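Local coordinates for protein VP1 (Polyomavirus HPyV7, PDB 4PCH) that forms the pentameric building block of the polyomavirus capsid as its major, jelly-roll coat protein and probably takes part in attachment to host cells, at residues L45-S50 against P170-V175; A145-G150 against L160-N165. One frame throughout, in Å; residues are numbered along the deposited sequence.

Contact 1: residues L45-S50 against P170-V175; sequences LPYTMS and PVELWV
Two loops of the VP1 jelly-roll subunit, the turn that follows strand 43-46 and the loop that leads into strand 174-176, meet through one buried tyrosine-carboxylate pair, Y47 and E172, in the interface with a neighbouring subunit of the pentamer. The hydroxyl OH of Y47 donates to OE1 of E172 at 2.5 Å, a short bond. It arrives on the syn side of the carboxylate, 18° out of its plane. The second oxygen, OE2 of E172, sits at the ring edge, 3.6 Å from CE1 of Y47, and ring and carboxylate planes are turned 38° apart. The backbones stay far from each other, with 12.5 Å between CA of Y47 and CA of E172, and the two side chains bridge that gap from opposite directions. The tyrosine's chi1 of -176° sets CG anti to the backbone N and sends the ring toward the glutamate, which runs out extended beyond its CG. In the turn itself, OG1 of T48 donates to O of Y47 at 2.6 Å and accepts from N of S50 in an ST turn. Around the pair, L53 touches both side chains, and so does M98 of the neighbouring subunit. Y47 OH also hydrogen-bonds with the backbone N of A99 of that subunit, so the hydroxyl can give its proton to the glutamate while accepting from the amide, a polarised chain that would suit a buried, charged carboxylate.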
loop_
_atom_site.group_PDB
_atom_site.type_symbol
_atom_site.label_atom_id
_atom_site.label_comp_id
_atom_site.label_asym_id
_atom_site.label_seq_id
_atom_site.Cartn_x
_atom_site.Cartn_y
_atom_site.Cartn_z
ATOM N N LEU B 45 24.058 6.314 -19.921
ATOM C CA LEU B 45 23.940 6.484 -21.369
ATOM C C LEU B 45 22.625 5.823 -21.749
ATOM O O LEU B 45 22.054 5.086 -20.947
ATOM C CB LEU B 45 25.068 5.758 -22.088
ATOM C CG LEU B 45 26.473 6.235 -21.740
ATOM C CD1 LEU B 45 27.506 5.324 -22.388
ATOM C CD2 LEU B 45 26.678 7.660 -22.177
ATOM N N PRO B 46 22.113 6.093 -22.964
ATOM C CA PRO B 46 20.867 5.447 -23.389
ATOM C C PRO B 46 20.980 3.954 -23.246
ATOM O O PRO B 46 22.023 3.366 -23.605
ATOM C CB PRO B 46 20.746 5.859 -24.872
ATOM C CG PRO B 46 21.441 7.179 -24.922
ATOM C CD PRO B 46 22.609 7.029 -23.975
ATOM N N TYR B 47 19.959 3.345 -22.665
ATOM C CA TYR B 47 20.022 1.935 -22.273
ATOM C C TYR B 47 19.969 1.005 -23.494
ATOM O O TYR B 47 20.566 -0.091 -23.471
ATOM C CB TYR B 47 18.909 1.619 -21.271
ATOM C CG TYR B 47 18.980 0.223 -20.753
ATOM C CD1 TYR B 47 19.777 -0.111 -19.655
ATOM C CD2 TYR B 47 18.299 -0.803 -21.382
ATOM C CE1 TYR B 47 19.866 -1.405 -19.195
ATOM C CE2 TYR B 47 18.392 -2.101 -20.930
ATOM C CZ TYR B 47 19.170 -2.404 -19.825
ATOM O OH TYR B 47 19.261 -3.739 -19.455
ATOM N N THR B 48 19.316 1.496 -24.554
ATOM C CA THR B 48 18.999 0.791 -25.803
ATOM C C THR B 48 17.842 -0.199 -25.597
ATOM O O THR B 48 17.562 -0.636 -24.473
ATOM C CB THR B 48 20.174 0.003 -26.441
ATOM O OG1 THR B 48 20.340 -1.248 -25.750
ATOM C CG2 THR B 48 21.500 0.807 -26.430
ATOM N N MET B 49 17.189 -0.549 -26.698
ATOM C CA MET B 49 16.196 -1.624 -26.726
ATOM C C MET B 49 16.818 -2.959 -27.161
ATOM O O MET B 49 16.113 -3.863 -27.604
ATOM C CB MET B 49 15.042 -1.238 -27.659
ATOM C CG MET B 49 14.321 0.055 -27.281
ATOM S SD MET B 49 13.504 0.028 -25.682
ATOM C CE MET B 49 14.574 1.035 -24.663
ATOM N N SER B 50 18.138 -3.104 -26.992
ATOM C CA SER B 50 18.891 -4.260 -27.512
ATOM C C SER B 50 18.937 -5.417 -26.495
ATOM O O SER B 50 18.478 -5.280 -25.369
ATOM C CB SER B 50 20.331 -3.833 -27.857
ATOM O OG SER B 50 21.120 -3.707 -26.656
ATOM N N PRO B 170 26.760 -5.367 -12.457
ATOM C CA PRO B 170 25.407 -4.887 -12.752
ATOM C C PRO B 170 24.340 -5.470 -11.840
ATOM O O PRO B 170 24.325 -6.672 -11.606
ATOM C CB PRO B 170 25.179 -5.374 -14.198
ATOM C CG PRO B 170 26.539 -5.568 -14.743
ATOM C CD PRO B 170 27.317 -6.122 -13.573
ATOM N N VAL B 171 23.398 -4.629 -11.422
ATOM C CA VAL B 171 22.341 -5.031 -10.515
ATOM C C VAL B 171 21.353 -5.974 -11.209
ATOM O O VAL B 171 20.671 -6.744 -10.569
ATOM C CB VAL B 171 21.616 -3.800 -9.925
ATOM C CG1 VAL B 171 22.602 -2.887 -9.211
ATOM C CG2 VAL B 171 20.841 -3.035 -10.991
ATOM N N GLU B 172 21.309 -5.914 -12.543
ATOM C CA GLU B 172 20.492 -6.832 -13.322
ATOM C C GLU B 172 20.997 -8.286 -13.308
ATOM O O GLU B 172 20.246 -9.183 -13.689
ATOM C CB GLU B 172 20.408 -6.367 -14.761
ATOM C CG GLU B 172 19.601 -5.114 -14.935
ATOM C CD GLU B 172 19.900 -4.432 -16.251
ATOM O OE1 GLU B 172 19.614 -5.030 -17.297
ATOM O OE2 GLU B 172 20.396 -3.303 -16.212
ATOM N N LEU B 173 22.252 -8.519 -12.880
ATOM C CA LEU B 173 22.896 -9.828 -13.028
ATOM C C LEU B 173 23.419 -10.463 -11.724
ATOM O O LEU B 173 23.896 -11.605 -11.728
ATOM C CB LEU B 173 24.070 -9.681 -14.003
ATOM C CG LEU B 173 23.780 -9.067 -15.370
ATOM C CD1 LEU B 173 25.093 -8.828 -16.159
ATOM C CD2 LEU B 173 22.829 -9.984 -16.148
ATOM N N TRP B 174 23.340 -9.732 -10.612
ATOM C CA TRP B 174 23.983 -10.154 -9.353
ATOM C C TRP B 174 23.014 -9.906 -8.206
ATOM O O TRP B 174 22.583 -8.749 -8.049
ATOM C CB TRP B 174 25.271 -9.372 -9.127
ATOM C CG TRP B 174 26.355 -9.684 -10.124
ATOM C CD1 TRP B 174 26.677 -8.984 -11.253
ATOM C CD2 TRP B 174 27.239 -10.799 -10.083
ATOM N NE1 TRP B 174 27.708 -9.596 -11.909
ATOM C CE2 TRP B 174 28.079 -10.716 -11.202
ATOM C CE3 TRP B 174 27.407 -11.872 -9.187
ATOM C CZ2 TRP B 174 29.069 -11.655 -11.456
ATOM C CZ3 TRP B 174 28.392 -12.809 -9.451
ATOM C CH2 TRP B 174 29.199 -12.703 -10.580
ATOM N N VAL B 175 22.711 -10.942 -7.437
ATOM C CA VAL B 175 21.716 -10.918 -6.361
ATOM C C VAL B 175 22.400 -11.199 -5.012
ATOM O O VAL B 175 23.234 -12.111 -4.932
ATOM C CB VAL B 175 20.651 -12.006 -6.609
ATOM C CG1 VAL B 175 19.580 -11.970 -5.538
ATOM C CG2 VAL B 175 20.000 -11.844 -7.987
#

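Contact 2: residues A145-G150 against L160-N165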
loop_
_atom_site.group_PDB
_atom_site.type_symbol
_atom_site.label_atom_id
_atom_site.label_comp_id
_atom_site.label_asym_id
_atom_site.label_seq_id
_atom_site.Cartn_x
_atom_site.Cartn_y
_atom_site.Cartn_z
ATOM N N ALA B 145 33.318 -5.491 -20.249
ATOM C CA ALA B 145 33.731 -4.515 -19.224
ATOM C C ALA B 145 32.993 -4.686 -17.914
ATOM O O ALA B 145 33.426 -4.175 -16.863
ATOM C CB ALA B 145 33.573 -3.097 -19.755
ATOM N N LEU B 146 31.879 -5.420 -17.961
ATOM C CA LEU B 146 31.070 -5.681 -16.799
ATOM C C LEU B 146 31.342 -7.081 -16.251
ATOM O O LEU B 146 31.763 -7.979 -16.988
ATOM C CB LEU B 146 29.577 -5.557 -17.182
ATOM C CG LEU B 146 29.203 -4.198 -17.738
ATOM C CD1 LEU B 146 27.785 -4.202 -18.273
ATOM C CD2 LEU B 146 29.404 -3.091 -16.716
ATOM N N GLU B 147 31.083 -7.272 -14.961
ATOM C CA GLU B 147 31.257 -8.591 -14.322
ATOM C C GLU B 147 30.176 -9.564 -14.812
ATOM O O GLU B 147 28.965 -9.422 -14.473
ATOM C CB GLU B 147 31.191 -8.491 -12.786
ATOM C CG GLU B 147 32.490 -8.011 -12.127
ATOM C CD GLU B 147 33.631 -9.042 -12.096
ATOM O OE1 GLU B 147 33.470 -10.193 -12.528
ATOM O OE2 GLU B 147 34.740 -8.720 -11.628
ATOM N N GLY B 148 30.612 -10.544 -15.603
ATOM C CA GLY B 148 29.699 -11.519 -16.194
ATOM C C GLY B 148 29.260 -12.511 -15.116
ATOM O O GLY B 148 30.113 -13.035 -14.396
ATOM N N PRO B 149 27.960 -12.814 -15.057
ATOM C CA PRO B 149 27.406 -13.679 -14.025
ATOM C C PRO B 149 27.517 -15.165 -14.280
ATOM O O PRO B 149 27.048 -15.938 -13.441
ATOM C CB PRO B 149 25.924 -13.320 -14.062
ATOM C CG PRO B 149 25.670 -13.100 -15.504
ATOM C CD PRO B 149 26.887 -12.323 -15.945
ATOM N N GLY B 150 28.063 -15.574 -15.427
ATOM C CA GLY B 150 28.076 -16.981 -15.796
ATOM C C GLY B 150 26.746 -17.389 -16.410
ATOM O O GLY B 150 25.983 -16.536 -16.857
ATOM N N LEU B 160 27.457 -19.088 -10.141
ATOM C CA LEU B 160 28.682 -18.358 -9.783
ATOM C C LEU B 160 28.459 -17.491 -8.539
ATOM O O LEU B 160 27.457 -16.785 -8.424
ATOM C CB LEU B 160 29.089 -17.478 -10.956
ATOM C CG LEU B 160 30.328 -16.588 -10.898
ATOM C CD1 LEU B 160 31.558 -17.400 -10.553
ATOM C CD2 LEU B 160 30.467 -15.872 -12.249
ATOM N N ARG B 161 29.434 -17.533 -7.629
ATOM C CA ARG B 161 29.409 -16.701 -6.439
ATOM C C ARG B 161 30.637 -15.820 -6.408
ATOM O O ARG B 161 31.734 -16.263 -6.744
ATOM C CB ARG B 161 29.316 -17.563 -5.196
ATOM C CG ARG B 161 27.898 -18.032 -5.010
ATOM C CD ARG B 161 27.770 -19.092 -3.959
ATOM N NE ARG B 161 26.399 -19.118 -3.473
ATOM C CZ ARG B 161 25.418 -19.797 -4.063
ATOM N NH1 ARG B 161 25.662 -20.495 -5.173
ATOM N NH2 ARG B 161 24.199 -19.779 -3.547
ATOM N N LYS B 162 30.428 -14.565 -6.035
ATOM C CA LYS B 162 31.492 -13.562 -5.952
ATOM C C LYS B 162 31.121 -12.574 -4.866
ATOM O O LYS B 162 29.999 -12.587 -4.334
ATOM C CB LYS B 162 31.678 -12.799 -7.263
ATOM C CG LYS B 162 32.311 -13.556 -8.415
ATOM C CD LYS B 162 33.055 -12.609 -9.342
ATOM C CE LYS B 162 33.806 -13.416 -10.379
ATOM N NZ LYS B 162 34.370 -12.574 -11.460
ATOM N N GLN B 163 32.087 -11.728 -4.505
ATOM C CA GLN B 163 31.797 -10.591 -3.622
ATOM C C GLN B 163 31.881 -9.278 -4.377
ATOM O O GLN B 163 32.682 -9.136 -5.288
ATOM C CB GLN B 163 32.772 -10.580 -2.440
ATOM C CG GLN B 163 32.796 -11.876 -1.676
ATOM C CD GLN B 163 33.620 -11.768 -0.391
ATOM O OE1 GLN B 163 33.099 -11.927 0.711
ATOM N NE2 GLN B 163 34.890 -11.447 -0.531
ATOM N N VAL B 164 31.068 -8.303 -3.968
ATOM C CA VAL B 164 31.004 -7.027 -4.679
ATOM C C VAL B 164 32.164 -6.141 -4.212
ATOM O O VAL B 164 32.039 -5.416 -3.216
ATOM C CB VAL B 164 29.645 -6.327 -4.523
ATOM C CG1 VAL B 164 29.621 -5.072 -5.394
ATOM C CG2 VAL B 164 28.524 -7.242 -4.951
ATOM N N ASN B 165 33.289 -6.265 -4.911
ATOM C CA ASN B 165 34.572 -5.645 -4.547
ATOM C C ASN B 165 35.073 -4.729 -5.655
ATOM O O ASN B 165 36.268 -4.431 -5.736
ATOM C CB ASN B 165 35.644 -6.726 -4.283
ATOM C CG ASN B 165 35.805 -7.701 -5.456
ATOM O OD1 ASN B 165 35.265 -7.477 -6.562
ATOM N ND2 ASN B 165 36.515 -8.807 -5.211
HETATM O O HOH W 1 36.576 -11.080 -11.132
HETATM O O HOH W 2 35.647 -8.998 -8.756
HETATM O O HOH W 3 25.656 -18.109 -12.968
#
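E147 and K162 form a salt bridge at the surface of the subunit, with NZ of K162 donating to OE1 of E147 at 2.8 Å. The ammonium reaches the syn side of the carboxylate but stands 31° out of its plane, and the two side chains cross at about a right angle. The glutamate gets there by folding at chi2 (-74°), whereas the lysine stays extended beyond CG and brings its CE to 3.9 Å from OE1 of E147. The other carboxylate oxygen, OE2 of E147, is held by water. One water donates to it and accepts from NZ of K162, closing a water-bridged ring that includes the ion pair; a second, 3.0 Å from OE2 of E147, also donates to OD1 of N165 and ties in the end of the segment. Both carboxylate oxygens therefore receive hydrogen bonds, which should steady the negative charge.

Strand 161-163 is, within this chain, an outer strand of a small three-stranded antiparallel sheet, pairing with strand 129-132; the loop 145-150 comes close to it at the G150 end and splays away toward A145. Two residues before K162, L160 supplies the apolar part of the contact. Its CD2 lies 3.6 Å from O of G148, and its CB approaches O of P149 equally closely, so this leucine packs on backbone carbonyls. A third water donates to O of P149 at 2.6 Å and accepts only weakly from N of L160. The ring of W174 is touched by both L160 and K162.

Contact 2 is nested along the chain inside the long excursion that contact 1 closes, and the centres of the two lie about 14 Å apart. W174 joins them directly: its NE1 is 2.9 Å from O of E147, a probable hydrogen bond, and its CZ2 packs 3.4 Å from O of G148. Nearby, O of L173 rests 3.5 Å from CB of P149. Strand 174-176, which segment 170-175 enters, forms the far edge, within this chain, of the sheet that contact 2 borders. The environments differ: 45-50/170-175 is buried beside a second subunit, whereas no other chain of the pentamer touches 145-150/160-165.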